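PDB 6KBY: beta-lactamase from Klebsiella pneumoniae, which probably hydrolyses beta-lactams to substituted beta-amino acids as a class C beta-lactamase, and binds adenosine monophosphate in its pocket. Local coordinates for residues Ser36-Val41 and Thr232-Leu237; Phe76-Ala81 and Thr261-Gly266; Ile167-Lys170 and Ser175-Asp178. All blocks are in the same frame, centred on the assembly; numbering follows the deposited sequence.

Contact 2 is the middle member of the three and touches both others; its centre is about 20 Å from that of contact 1 and about 15 Å from that of contact 3. Leu-237 of contact 1 places CD2 3.9 Å from CZ of Phe-76 in contact 2. Towards contact 3, CA of Ala-77 lies 3.2 Å from OH of Tyr-176, and CA of Ala-81 lies 3.5 Å from CB of Ala-168. Contacts 1 and 3 do not touch, their nearest atoms being about 12 Å apart. Helix 72-86, which carries Phe-76 to Ala-81, starts just after Ser-71, the covalent AMP site. The side chains of Ala-78 and Tyr-176 are each about 11 Å from that of Ser-71.

Contact 1. Residues Ser36-Val41 and Thr232-Leu237; sequences SVAVTV and TTSSDL
The start of helix 234-244 comes down on strand 34-41 with Ser-234 CA 5.9 Å from Ala-38 CA, and the side chains that touch are those of Ser-36, Ala-38 and Ser-234. The polar part of the contact is a single hydroxyl pair: Ser-234 OG donates to Ser-36 OG at 2.7 Å. Ser-36 points CB toward the helix, and chi1 of -177° sets OG beside the carbonyl carbon, while Ser-234 keeps OG between its N and carbonyl carbon (chi1 64°). Ala-38 adds van der Waals contact: its CB lies 3.8 Å from Ser-234 O and 4.0 Å from Ser-234 CB. Thr-233 is the N-cap of the helix, its OG1 accepting from Asp-236 N at 3.0 Å with a nearly straight N-H...O angle of 165°. Ile-47 of strand 44-50 and Leu-345 also lie against Ser-234. Helix 234-244 thus packs by its N-terminal end on the antiparallel sheet, whose outermost strand 44-50 carries Asn-49. Because Asn-49 OD1 can only accept, the second bond of Ser-36 OG uses that hydroxyl's proton, giving a relay from Ser-234 through Ser-36 to Asn-49. This relay engages two buried hydroxyls and ties the helix start to two adjacent strands.

Contact 2. Residues Phe76-Ala81 and Thr261-Gly266; sequences FAATLA and TATHTG
One methyl group, CG2 of Thr-263, makes the whole approach to helix 72-86. It lies 3.7 Å from Thr-79 CA and 3.7 Å from Ala-78 O, resting on the helix backbone between the two residues, with Thr-79 OG1 at 3.9 Å and Ala-78 CB at 4.3 Å. The rotamer of Thr-263 explains this division of labour: chi1 of 65° sets OG1 between N and the carbonyl carbon, where it hydrogen-bonds Leu-260 O, and leaves CG2 to face the helix. Thr-79 takes another rotamer (chi1 -59°), with OG1 beside its own N and bonded to Thr-75 O. A type I turn from Ala-262 to Thr-265 closes around Thr-263, whose backbone also hydrogen-bonds with Leu-277. In the turn Ala-262 O accepts twice from one face of its plane, from Thr-265 N at 3.1 Å and Thr-265 OG1 at 2.8 Å. Helix 72-86 follows Ser-71 and carries Lys-74, consistent with the SxxK motif of this family; the methyl meets it one turn beyond Lys-74, outside the site. With both threonine hydroxyls bonded to carbonyls three or four residues earlier (Leu-260, Thr-75), the interface itself depends on van der Waals contact and burial.

Contact 3. Residues Ile167-Lys170 and Ser175-Asp178; sequences IAAK and SYED
Ala-169 CB meets the first turn of helix 176-187 at its backbone. It lies 3.5 Å from Tyr-176 N, 3.5 Å from Tyr-176 CA and 3.7 Å from Ser-175 C, so the methyl lies against the junction between the N-cap residue and the helix. Farther along, Tyr-176 CB stands 4.1 Å from Ala-169 CB, an apolar pair, and the methyl sits at the edge of the tyrosine ring, near its plane, rather than over a face. The backbones come correspondingly close, with 5.0 Å between Ala-169 CA and Tyr-176 CA.

The next layer fixes that helix start. Ser-175 is the N-cap: its OG accepts from Asp-178 N at 3.1 Å with an N-H...O angle of 163°. Tyr-176 carries CG anti to its own N (chi1 -175°), which sends the ring away from the cap and in towards helix 72-86, where Tyr-176 CE1 is 3.7 Å from Leu-80 CD2. The tyrosine side chain also touches Asn-225 and Glu-226 of helix 224-228. Asn-225 ND2 bonds Glu-177 OE2, joining helix 224-228 to Glu-177.

Only residues 172-175 separate helices 158-171 and 176-187, a tight connection between consecutive helices, and the methyl packs where the second begins. Across the two segments the chemistry is van der Waals contact between a methyl and mainly backbone atoms; the polar hold on the helix start is local, made within the second segment by the serine cap.

Contact 1. Residues Ser36-Val41 and Thr232-Leu237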
loop_
_atom_site.group_PDB
_atom_site.type_symbol
_atom_site.label_atom_id
_atom_site.label_comp_id
_atom_site.label_asym_id
_atom_site.label_seq_id
_atom_site.Cartn_x
_atom_site.Cartn_y
_atom_site.Cartn_z
ATOM N N SER A 36 -15.068 2.903 -5.403
ATOM C CA SER A 36 -14.796 4.323 -5.516
ATOM C C SER A 36 -13.469 4.481 -6.236
ATOM O O SER A 36 -12.503 3.762 -5.942
ATOM C CB SER A 36 -14.768 5.019 -4.156
ATOM O OG SER A 36 -14.556 6.407 -4.324
ATOM N N VAL A 37 -13.439 5.403 -7.189
ATOM C CA VAL A 37 -12.235 5.716 -7.940
ATOM C C VAL A 37 -11.952 7.194 -7.756
ATOM O O VAL A 37 -12.828 8.031 -8.003
ATOM C CB VAL A 37 -12.407 5.374 -9.429
ATOM C CG1 VAL A 37 -11.157 5.758 -10.211
ATOM C CG2 VAL A 37 -12.733 3.901 -9.595
ATOM N N ALA A 38 -10.736 7.515 -7.331
ATOM C CA ALA A 38 -10.309 8.889 -7.129
ATOM C C ALA A 38 -9.141 9.158 -8.062
ATOM O O ALA A 38 -8.199 8.355 -8.127
ATOM C CB ALA A 38 -9.880 9.101 -5.676
ATOM N N VAL A 39 -9.206 10.282 -8.775
ATOM C CA VAL A 39 -8.181 10.684 -9.732
ATOM C C VAL A 39 -7.732 12.098 -9.395
ATOM O O VAL A 39 -8.561 12.966 -9.098
ATOM C CB VAL A 39 -8.731 10.641 -11.177
ATOM C CG1 VAL A 39 -7.724 11.188 -12.174
ATOM C CG2 VAL A 39 -9.142 9.224 -11.552
ATOM N N THR A 40 -6.425 12.338 -9.449
ATOM C CA THR A 40 -5.889 13.692 -9.407
ATOM C C THR A 40 -5.080 13.966 -10.668
ATOM O O THR A 40 -4.312 13.113 -11.127
ATOM C CB THR A 40 -5.052 13.957 -8.137
ATOM O OG1 THR A 40 -4.701 15.345 -8.081
ATOM C CG2 THR A 40 -3.771 13.118 -8.104
ATOM N N VAL A 41 -5.284 15.150 -11.239
ATOM C CA VAL A 41 -4.484 15.636 -12.362
ATOM C C VAL A 41 -4.680 17.142 -12.444
ATOM O O VAL A 41 -5.768 17.652 -12.165
ATOM C CB VAL A 41 -4.844 14.922 -13.689
ATOM C CG1 VAL A 41 -6.322 15.095 -14.024
ATOM C CG2 VAL A 41 -3.978 15.435 -14.830
ATOM N N THR A 232 -10.040 2.889 4.932
ATOM C CA THR A 232 -9.907 4.293 4.557
ATOM C C THR A 232 -10.860 4.613 3.409
ATOM O O THR A 232 -11.465 3.723 2.807
ATOM C CB THR A 232 -8.448 4.603 4.205
ATOM O OG1 THR A 232 -8.296 5.995 3.928
ATOM C CG2 THR A 232 -8.007 3.800 3.002
ATOM N N THR A 233 -10.991 5.903 3.124
ATOM C CA THR A 233 -11.796 6.380 2.008
ATOM C C THR A 233 -10.903 6.669 0.808
ATOM O O THR A 233 -9.697 6.902 0.937
ATOM C CB THR A 233 -12.549 7.665 2.368
ATOM O OG1 THR A 233 -11.595 8.712 2.567
ATOM C CG2 THR A 233 -13.401 7.482 3.622
ATOM N N SER A 234 -11.521 6.685 -0.373
ATOM C CA SER A 234 -10.768 7.065 -1.561
ATOM C C SER A 234 -10.270 8.502 -1.470
ATOM O O SER A 234 -9.184 8.814 -1.969
ATOM C CB SER A 234 -11.622 6.870 -2.810
ATOM O OG SER A 234 -12.743 7.731 -2.783
ATOM N N SER A 235 -11.027 9.384 -0.812
ATOM C CA SER A 235 -10.585 10.768 -0.663
ATOM C C SER A 235 -9.351 10.876 0.223
ATOM O O SER A 235 -8.426 11.637 -0.084
ATOM C CB SER A 235 -11.728 11.614 -0.112
ATOM O OG SER A 235 -12.776 11.719 -1.063
ATOM N N ASP A 236 -9.324 10.137 1.334
ATOM C CA ASP A 236 -8.123 10.143 2.168
ATOM C C ASP A 236 -6.928 9.578 1.415
ATOM O O ASP A 236 -5.812 10.097 1.530
ATOM C CB ASP A 236 -8.341 9.354 3.460
ATOM C CG ASP A 236 -8.836 10.219 4.609
ATOM O OD1 ASP A 236 -9.370 11.325 4.364
ATOM O OD2 ASP A 236 -8.707 9.771 5.772
ATOM N N LEU A 237 -7.131 8.499 0.657
ATOM C CA LEU A 237 -6.011 7.956 -0.102
ATOM C C LEU A 237 -5.579 8.882 -1.224
ATOM O O LEU A 237 -4.392 8.926 -1.556
ATOM C CB LEU A 237 -6.332 6.570 -0.645
ATOM C CG LEU A 237 -6.276 5.457 0.393
ATOM C CD1 LEU A 237 -6.733 4.146 -0.235
ATOM C CD2 LEU A 237 -4.879 5.308 0.994
#

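Contact 2. Residues Phe76-Ala81 and Thr261-Gly266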
loop_
_atom_site.group_PDB
_atom_site.type_symbol
_atom_site.label_atom_id
_atom_site.label_comp_id
_atom_site.label_asym_id
_atom_site.label_seq_id
_atom_site.Cartn_x
_atom_site.Cartn_y
_atom_site.Cartn_z
ATOM N N PHE A 76 2.110 2.436 4.595
ATOM C CA PHE A 76 2.059 3.225 5.822
ATOM C C PHE A 76 3.123 2.773 6.813
ATOM O O PHE A 76 3.731 3.603 7.494
ATOM C CB PHE A 76 0.653 3.176 6.429
ATOM C CG PHE A 76 -0.379 3.840 5.563
ATOM C CD1 PHE A 76 -0.995 3.138 4.539
ATOM C CD2 PHE A 76 -0.681 5.184 5.714
ATOM C CE1 PHE A 76 -1.918 3.754 3.709
ATOM C CE2 PHE A 76 -1.606 5.806 4.883
ATOM C CZ PHE A 76 -2.223 5.087 3.883
ATOM N N ALA A 77 3.364 1.464 6.904
ATOM C CA ALA A 77 4.470 0.975 7.720
ATOM C C ALA A 77 5.795 1.541 7.221
ATOM O O ALA A 77 6.646 1.952 8.021
ATOM C CB ALA A 77 4.494 -0.556 7.720
ATOM N N ALA A 78 5.979 1.589 5.900
ATOM C CA ALA A 78 7.193 2.172 5.337
ATOM C C ALA A 78 7.272 3.665 5.611
ATOM O O ALA A 78 8.352 4.181 5.933
ATOM C CB ALA A 78 7.272 1.903 3.836
ATOM N N THR A 79 6.160 4.388 5.447
ATOM C CA THR A 79 6.185 5.816 5.743
ATOM C C THR A 79 6.560 6.059 7.199
ATOM O O THR A 79 7.329 6.975 7.503
ATOM C CB THR A 79 4.843 6.460 5.385
ATOM O OG1 THR A 79 4.573 6.267 3.989
ATOM C CG2 THR A 79 4.871 7.960 5.661
ATOM N N LEU A 80 6.060 5.220 8.109
ATOM C CA LEU A 80 6.431 5.355 9.515
ATOM C C LEU A 80 7.914 5.086 9.730
ATOM O O LEU A 80 8.583 5.825 10.462
ATOM C CB LEU A 80 5.578 4.430 10.383
ATOM C CG LEU A 80 5.771 4.669 11.884
ATOM C CD1 LEU A 80 5.161 6.001 12.312
ATOM C CD2 LEU A 80 5.200 3.516 12.700
ATOM N N ALA A 81 8.447 4.032 9.109
ATOM C CA ALA A 81 9.878 3.759 9.232
ATOM C C ALA A 81 10.707 4.901 8.664
ATOM O O ALA A 81 11.735 5.284 9.238
ATOM C CB ALA A 81 10.222 2.446 8.531
ATOM N N THR A 261 8.562 11.311 0.803
ATOM C CA THR A 261 9.368 11.267 -0.407
ATOM C C THR A 261 10.426 10.181 -0.317
ATOM O O THR A 261 10.661 9.454 -1.286
ATOM C CB THR A 261 9.991 12.643 -0.625
ATOM O OG1 THR A 261 8.934 13.583 -0.857
ATOM C CG2 THR A 261 10.967 12.644 -1.804
ATOM N N ALA A 262 11.054 10.034 0.851
ATOM C CA ALA A 262 12.140 9.071 0.989
ATOM C C ALA A 262 11.674 7.630 0.850
ATOM O O ALA A 262 12.502 6.759 0.559
ATOM C CB ALA A 262 12.886 9.264 2.314
ATOM N N THR A 263 10.380 7.344 1.046
ATOM C CA THR A 263 9.923 5.974 0.810
ATOM C C THR A 263 10.053 5.575 -0.650
ATOM O O THR A 263 9.994 4.376 -0.954
ATOM C CB THR A 263 8.472 5.720 1.244
ATOM O OG1 THR A 263 7.574 6.500 0.448
ATOM C CG2 THR A 263 8.251 5.988 2.726
ATOM N N HIS A 264 10.184 6.551 -1.555
ATOM C CA HIS A 264 10.321 6.273 -2.978
ATOM C C HIS A 264 11.759 5.980 -3.390
ATOM O O HIS A 264 12.009 5.801 -4.586
ATOM C CB HIS A 264 9.850 7.459 -3.831
ATOM C CG HIS A 264 8.530 8.055 -3.438
ATOM N ND1 HIS A 264 8.067 9.214 -4.020
ATOM C CD2 HIS A 264 7.585 7.682 -2.541
ATOM C CE1 HIS A 264 6.899 9.536 -3.495
ATOM N NE2 HIS A 264 6.580 8.621 -2.599
ATOM N N THR A 265 12.702 5.950 -2.448
ATOM C CA THR A 265 14.085 5.631 -2.769
ATOM C C THR A 265 14.151 4.202 -3.288
ATOM O O THR A 265 13.539 3.299 -2.714
ATOM C CB THR A 265 14.934 5.761 -1.502
ATOM O OG1 THR A 265 14.779 7.082 -0.973
ATOM C CG2 THR A 265 16.396 5.518 -1.801
ATOM N N GLY A 266 14.875 4.000 -4.389
ATOM C CA GLY A 266 14.994 2.685 -5.000
ATOM C C GLY A 266 16.171 1.905 -4.454
ATOM O O GLY A 266 17.320 2.354 -4.534
#

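Contact 3. Residues Ile167-Lys170 and Ser175-Asp178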
loop_
_atom_site.group_PDB
_atom_site.type_symbol
_atom_site.label_atom_id
_atom_site.label_comp_id
_atom_site.label_asym_id
_atom_site.label_seq_id
_atom_site.Cartn_x
_atom_site.Cartn_y
_atom_site.Cartn_z
ATOM N N ILE A 167 9.441 -2.174 14.450
ATOM C CA ILE A 167 10.699 -1.510 14.769
ATOM C C ILE A 167 10.541 -0.001 14.685
ATOM O O ILE A 167 11.028 0.742 15.546
ATOM C CB ILE A 167 11.803 -2.026 13.830
ATOM C CG1 ILE A 167 12.181 -3.460 14.196
ATOM C CG2 ILE A 167 13.026 -1.124 13.872
ATOM C CD1 ILE A 167 13.010 -4.157 13.131
ATOM N N ALA A 168 9.861 0.479 13.643
ATOM C CA ALA A 168 9.658 1.914 13.490
ATOM C C ALA A 168 8.910 2.487 14.686
ATOM O O ALA A 168 9.312 3.511 15.250
ATOM C CB ALA A 168 8.892 2.187 12.201
ATOM N N ALA A 169 7.814 1.841 15.085
ATOM C CA ALA A 169 7.028 2.357 16.202
ATOM C C ALA A 169 7.839 2.353 17.490
ATOM O O ALA A 169 7.849 3.341 18.234
ATOM C CB ALA A 169 5.747 1.542 16.367
ATOM N N LYS A 170 8.541 1.251 17.762
ATOM C CA LYS A 170 9.342 1.179 18.979
ATOM C C LYS A 170 10.384 2.288 19.013
ATOM O O LYS A 170 10.627 2.889 20.069
ATOM C CB LYS A 170 10.005 -0.194 19.089
ATOM C CG LYS A 170 10.852 -0.392 20.338
ATOM C CD LYS A 170 9.979 -0.505 21.577
ATOM C CE LYS A 170 10.807 -0.785 22.819
ATOM N NZ LYS A 170 9.939 -0.970 24.012
ATOM N N SER A 175 3.365 2.264 20.534
ATOM C CA SER A 175 2.872 1.103 19.810
ATOM C C SER A 175 2.627 1.480 18.351
ATOM O O SER A 175 2.462 2.651 18.011
ATOM C CB SER A 175 1.550 0.627 20.408
ATOM O OG SER A 175 0.531 1.586 20.182
ATOM N N TYR A 176 2.590 0.469 17.481
ATOM C CA TYR A 176 2.321 0.739 16.072
ATOM C C TYR A 176 0.954 1.387 15.886
ATOM O O TYR A 176 0.798 2.313 15.082
ATOM C CB TYR A 176 2.429 -0.546 15.244
ATOM C CG TYR A 176 2.280 -0.278 13.769
ATOM C CD1 TYR A 176 3.316 0.293 13.056
ATOM C CD2 TYR A 176 1.099 -0.569 13.097
ATOM C CE1 TYR A 176 3.195 0.565 11.716
ATOM C CE2 TYR A 176 0.963 -0.297 11.740
ATOM C CZ TYR A 176 2.022 0.272 11.057
ATOM O OH TYR A 176 1.940 0.568 9.716
ATOM N N GLU A 177 -0.042 0.926 16.641
ATOM C CA GLU A 177 -1.384 1.482 16.530
ATOM C C GLU A 177 -1.395 2.960 16.892
ATOM O O GLU A 177 -2.019 3.770 16.197
ATOM C CB GLU A 177 -2.332 0.698 17.436
ATOM C CG GLU A 177 -2.510 -0.769 17.062
ATOM C CD GLU A 177 -1.238 -1.603 17.213
ATOM O OE1 GLU A 177 -0.558 -1.480 18.259
ATOM O OE2 GLU A 177 -0.903 -2.369 16.277
ATOM N N ASP A 178 -0.712 3.329 17.981
ATOM C CA ASP A 178 -0.610 4.738 18.350
ATOM C C ASP A 178 0.193 5.522 17.321
ATOM O O ASP A 178 -0.162 6.652 16.978
ATOM C CB ASP A 178 0.045 4.889 19.728
ATOM C CG ASP A 178 -0.925 4.688 20.874
ATOM O OD1 ASP A 178 -2.137 4.527 20.624
ATOM O OD2 ASP A 178 -0.459 4.707 22.036
#